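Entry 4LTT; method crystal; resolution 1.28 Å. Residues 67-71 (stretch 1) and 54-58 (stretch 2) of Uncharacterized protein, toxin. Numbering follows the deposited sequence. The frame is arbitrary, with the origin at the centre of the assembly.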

ATOM      1  N   LEU A  67       2.570  -0.338   2.326  1.00  6.74           N
ATOM      2  CA  LEU A  67       1.400   0.016   1.518  1.00  5.88           C
ATOM      3  C   LEU A  67       0.160  -0.517   2.267  1.00  5.97           C
ATOM      4  O   LEU A  67       0.077  -1.725   2.574  1.00  6.83           O
ATOM      5  CB  LEU A  67       1.538  -0.649   0.144  1.00  5.86           C
ATOM      6  CG  LEU A  67       0.277  -0.492  -0.745  1.00  6.04           C
ATOM      7  CD1 LEU A  67       0.075   0.960  -1.153  1.00  6.77           C
ATOM      8  CD2 LEU A  67       0.382  -1.420  -1.959  1.00  7.34           C
ATOM      9  N   VAL A  68      -0.821   0.345   2.490  1.00  5.98           N
ATOM     10  CA  VAL A  68      -2.115  -0.039   3.081  1.00  6.27           C
ATOM     11  C   VAL A  68      -3.130   0.026   1.982  1.00  5.54           C
ATOM     12  O   VAL A  68      -3.219   1.085   1.283  1.00  6.14           O
ATOM     13  CB  VAL A  68      -2.479   0.852   4.274  1.00  6.43           C
ATOM     14  CG1 VAL A  68      -3.852   0.451   4.819  1.00  6.65           C
ATOM     15  CG2 VAL A  68      -1.426   0.715   5.376  1.00  7.38           C
ATOM     16  N   TYR A  69      -3.879  -1.066   1.760  1.00  5.43           N
ATOM     17  CA  TYR A  69      -4.740  -1.170   0.568  1.00  5.58           C
ATOM     18  C   TYR A  69      -5.921  -2.002   0.892  1.00  5.37           C
ATOM     19  O   TYR A  69      -5.983  -2.701   1.913  1.00  6.02           O
ATOM     20  CB  TYR A  69      -3.948  -1.752  -0.636  1.00  5.36           C
ATOM     21  CG  TYR A  69      -3.613  -3.203  -0.441  1.00  5.32           C
ATOM     22  CD1 TYR A  69      -4.508  -4.189  -0.884  1.00  5.65           C
ATOM     23  CD2 TYR A  69      -2.466  -3.612   0.181  1.00  6.01           C
ATOM     24  CE1 TYR A  69      -4.192  -5.539  -0.717  1.00  5.37           C
ATOM     25  CE2 TYR A  69      -2.174  -4.949   0.400  1.00  5.66           C
ATOM     26  CZ  TYR A  69      -3.056  -5.919  -0.048  1.00  5.72           C
ATOM     27  OH  TYR A  69      -2.792  -7.253   0.143  1.00  6.86           O
ATOM     28  N   LEU A  70      -6.902  -1.993  -0.011  1.00  5.30           N
ATOM     29  CA  LEU A  70      -8.119  -2.788   0.131  1.00  5.94           C
ATOM     30  C   LEU A  70      -8.648  -3.143  -1.240  1.00  6.26           C
ATOM     31  O   LEU A  70      -8.837  -2.267  -2.101  1.00  6.22           O
ATOM     32  CB  LEU A  70      -9.189  -1.992   0.917  1.00  6.74           C
ATOM     33  CG  LEU A  70     -10.556  -2.668   1.019  1.00  6.62           C
ATOM     34  CD1 LEU A  70     -10.524  -3.942   1.817  1.00  8.04           C
ATOM     35  CD2 LEU A  70     -11.528  -1.691   1.639  1.00  8.66           C
ATOM     36  N   VAL A  71      -9.046  -4.393  -1.423  1.00  6.72           N
ATOM     37  CA  VAL A  71      -9.819  -4.778  -2.604  1.00  7.12           C
ATOM     38  C   VAL A  71     -11.295  -4.685  -2.208  1.00  7.93           C
ATOM     39  O   VAL A  71     -11.718  -5.367  -1.243  1.00  8.28           O
ATOM     40  CB  VAL A  71      -9.434  -6.193  -3.033  1.00  7.54           C
ATOM     41  CG1 VAL A  71     -10.384  -6.702  -4.142  1.00 10.17           C
ATOM     42  CG2 VAL A  71      -8.043  -6.241  -3.541  1.00  9.73           C
TER
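Stretch 2 54-58: KPFRE

Antiparallel strands are held together by paired backbone hydrogen bonds, and the side chains flanking such a pair often reinforce it; the meeting of residues 54-58 with strand 67-71 illustrates both halves of this principle. At the centre, Tyr69 and Arg57 form a hydrogen-bonded antiparallel pair, their CA atoms 5.4 Å apart. Arg57 N donates to Tyr69 O at 2.8 Å and almost linearly, at 175°, while Tyr69 N returns a bond to Arg57 O at 2.9 Å. The same two residues meet again through their side chains, which lie on one face of the sheet: Arg57 NE donates to Tyr69 OH at 3.1 Å, with the hydroxyl at the edge of the guanidinium, near its plane. Between these polar contacts, Arg57 CB lies over a face of the tyrosine ring, 3.9 Å from its centroid.

One step along, Val68 and Glu58 make the non-hydrogen-bonded pair, and their CA atoms approach to 4.5 Å. Here the backbones are joined by CA-H...O contacts, from Val68 CA to Arg57 O at 3.3 Å and from Glu58 CA to Leu67 O at 3.2 Å. The side chains of this pair occupy the face opposite Tyr69 and Arg57.

The two segments run in opposing senses, 157° apart end to end, but only Arg57 and Glu58 of the second stretch are in strand conformation. Lys54 to Phe56 form an irregular approach, with a cis peptide bond preceding Pro55. Contact nevertheless persists through apolar packing. Phe56 lies alongside Leu70, whose CB sits over a face of the phenyl ring, 3.9 Å from its centroid, while Phe56 CB rests 3.8 Å from Val68 CG1. Farther out, Leu70 CD1 reaches Pro55 CG at 3.8 Å. The CA-to-CB bond of Lys54 points away from strand 67-71, and the residue makes no contact with it.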

ATOM      1  N   LYS A  54      -9.397  -2.698  10.066  1.00  9.77           N
ATOM      2  CA  LYS A  54     -10.148  -3.612   9.230  1.00 10.71           C
ATOM      3  C   LYS A  54     -11.081  -2.829   8.316  1.00 11.23           C
ATOM      4  O   LYS A  54     -11.638  -1.791   8.765  1.00 12.31           O
ATOM      5  CB  LYS A  54     -11.000  -4.617  10.047  1.00 10.93           C
ATOM      6  CG  LYS A  54     -10.149  -5.582  10.863  1.00 12.06           C
ATOM      7  CD  LYS A  54     -11.070  -6.674  11.413  1.00 15.39           C
ATOM      8  CE  LYS A  54     -10.360  -7.773  12.071  1.00 18.43           C
ATOM      9  NZ  LYS A  54     -11.355  -8.911  12.127  1.00 20.48           N
ATOM     10  N   PRO A  55     -11.287  -3.267   7.069  1.00 10.08           N
ATOM     11  CA  PRO A  55     -10.850  -4.474   6.461  1.00  9.01           C
ATOM     12  C   PRO A  55      -9.530  -4.349   5.618  1.00  7.62           C
ATOM     13  O   PRO A  55      -9.228  -5.157   4.805  1.00  7.52           O
ATOM     14  CB  PRO A  55     -12.034  -4.830   5.511  1.00 10.70           C
ATOM     15  CG  PRO A  55     -12.446  -3.436   5.033  1.00 11.43           C
ATOM     16  CD  PRO A  55     -12.318  -2.569   6.241  1.00 11.15           C
ATOM     17  N   PHE A  56      -8.734  -3.287   5.872  1.00  7.16           N
ATOM     18  CA  PHE A  56      -7.560  -3.047   5.068  1.00  6.28           C
ATOM     19  C   PHE A  56      -6.500  -4.095   5.269  1.00  5.89           C
ATOM     20  O   PHE A  56      -6.446  -4.775   6.313  1.00  6.71           O
ATOM     21  CB  PHE A  56      -7.028  -1.613   5.316  1.00  6.95           C
ATOM     22  CG  PHE A  56      -7.926  -0.574   4.659  1.00  8.27           C
ATOM     23  CD1 PHE A  56      -7.606  -0.040   3.400  1.00  8.34           C
ATOM     24  CD2 PHE A  56      -9.117  -0.192   5.218  1.00  9.88           C
ATOM     25  CE1 PHE A  56      -8.439   0.906   2.775  1.00  9.34           C
ATOM     26  CE2 PHE A  56      -9.967   0.758   4.576  1.00  9.67           C
ATOM     27  CZ  PHE A  56      -9.620   1.251   3.339  1.00  9.84           C
ATOM     28  N   ARG A  57      -5.614  -4.178   4.308  1.00  5.87           N
ATOM     29  CA  ARG A  57      -4.429  -5.058   4.337  1.00  6.50           C
ATOM     30  C   ARG A  57      -3.184  -4.196   4.258  1.00  6.39           C
ATOM     31  O   ARG A  57      -3.216  -3.012   3.863  1.00  6.80           O
ATOM     32  CB  ARG A  57      -4.459  -6.027   3.130  1.00  6.63           C
ATOM     33  CG  ARG A  57      -5.673  -6.985   3.175  1.00  7.59           C
ATOM     34  CD  ARG A  57      -5.632  -8.004   1.996  1.00  8.85           C
ATOM     35  NE  ARG A  57      -4.512  -8.901   2.077  1.00  8.23           N
ATOM     36  CZ  ARG A  57      -4.431  -9.969   2.846  1.00  7.86           C
ATOM     37  NH1 ARG A  57      -5.462 -10.295   3.638  1.00  7.60           N
ATOM     38  NH2 ARG A  57      -3.299 -10.640   2.903  1.00  8.06           N
ATOM     39  N   GLU A  58      -2.055  -4.821   4.538  1.00  6.83           N
ATOM     40  CA  GLU A  58      -0.755  -4.113   4.569  1.00  7.45           C
ATOM     41  C   GLU A  58       0.307  -5.053   3.918  1.00  6.81           C
ATOM     42  O   GLU A  58       0.314  -6.254   4.221  1.00  6.77           O
ATOM     43  CB  GLU A  58      -0.321  -3.886   6.044  1.00  8.97           C
ATOM     44  CG  GLU A  58       1.006  -3.107   6.167  1.00 11.26           C
ATOM     45  CD  GLU A  58       1.625  -3.330   7.550  1.00 12.18           C
ATOM     46  OE1 GLU A  58       1.195  -2.612   8.454  1.00 16.70           O
ATOM     47  OE2 GLU A  58       2.473  -4.203   7.776  1.00 15.32           O
TER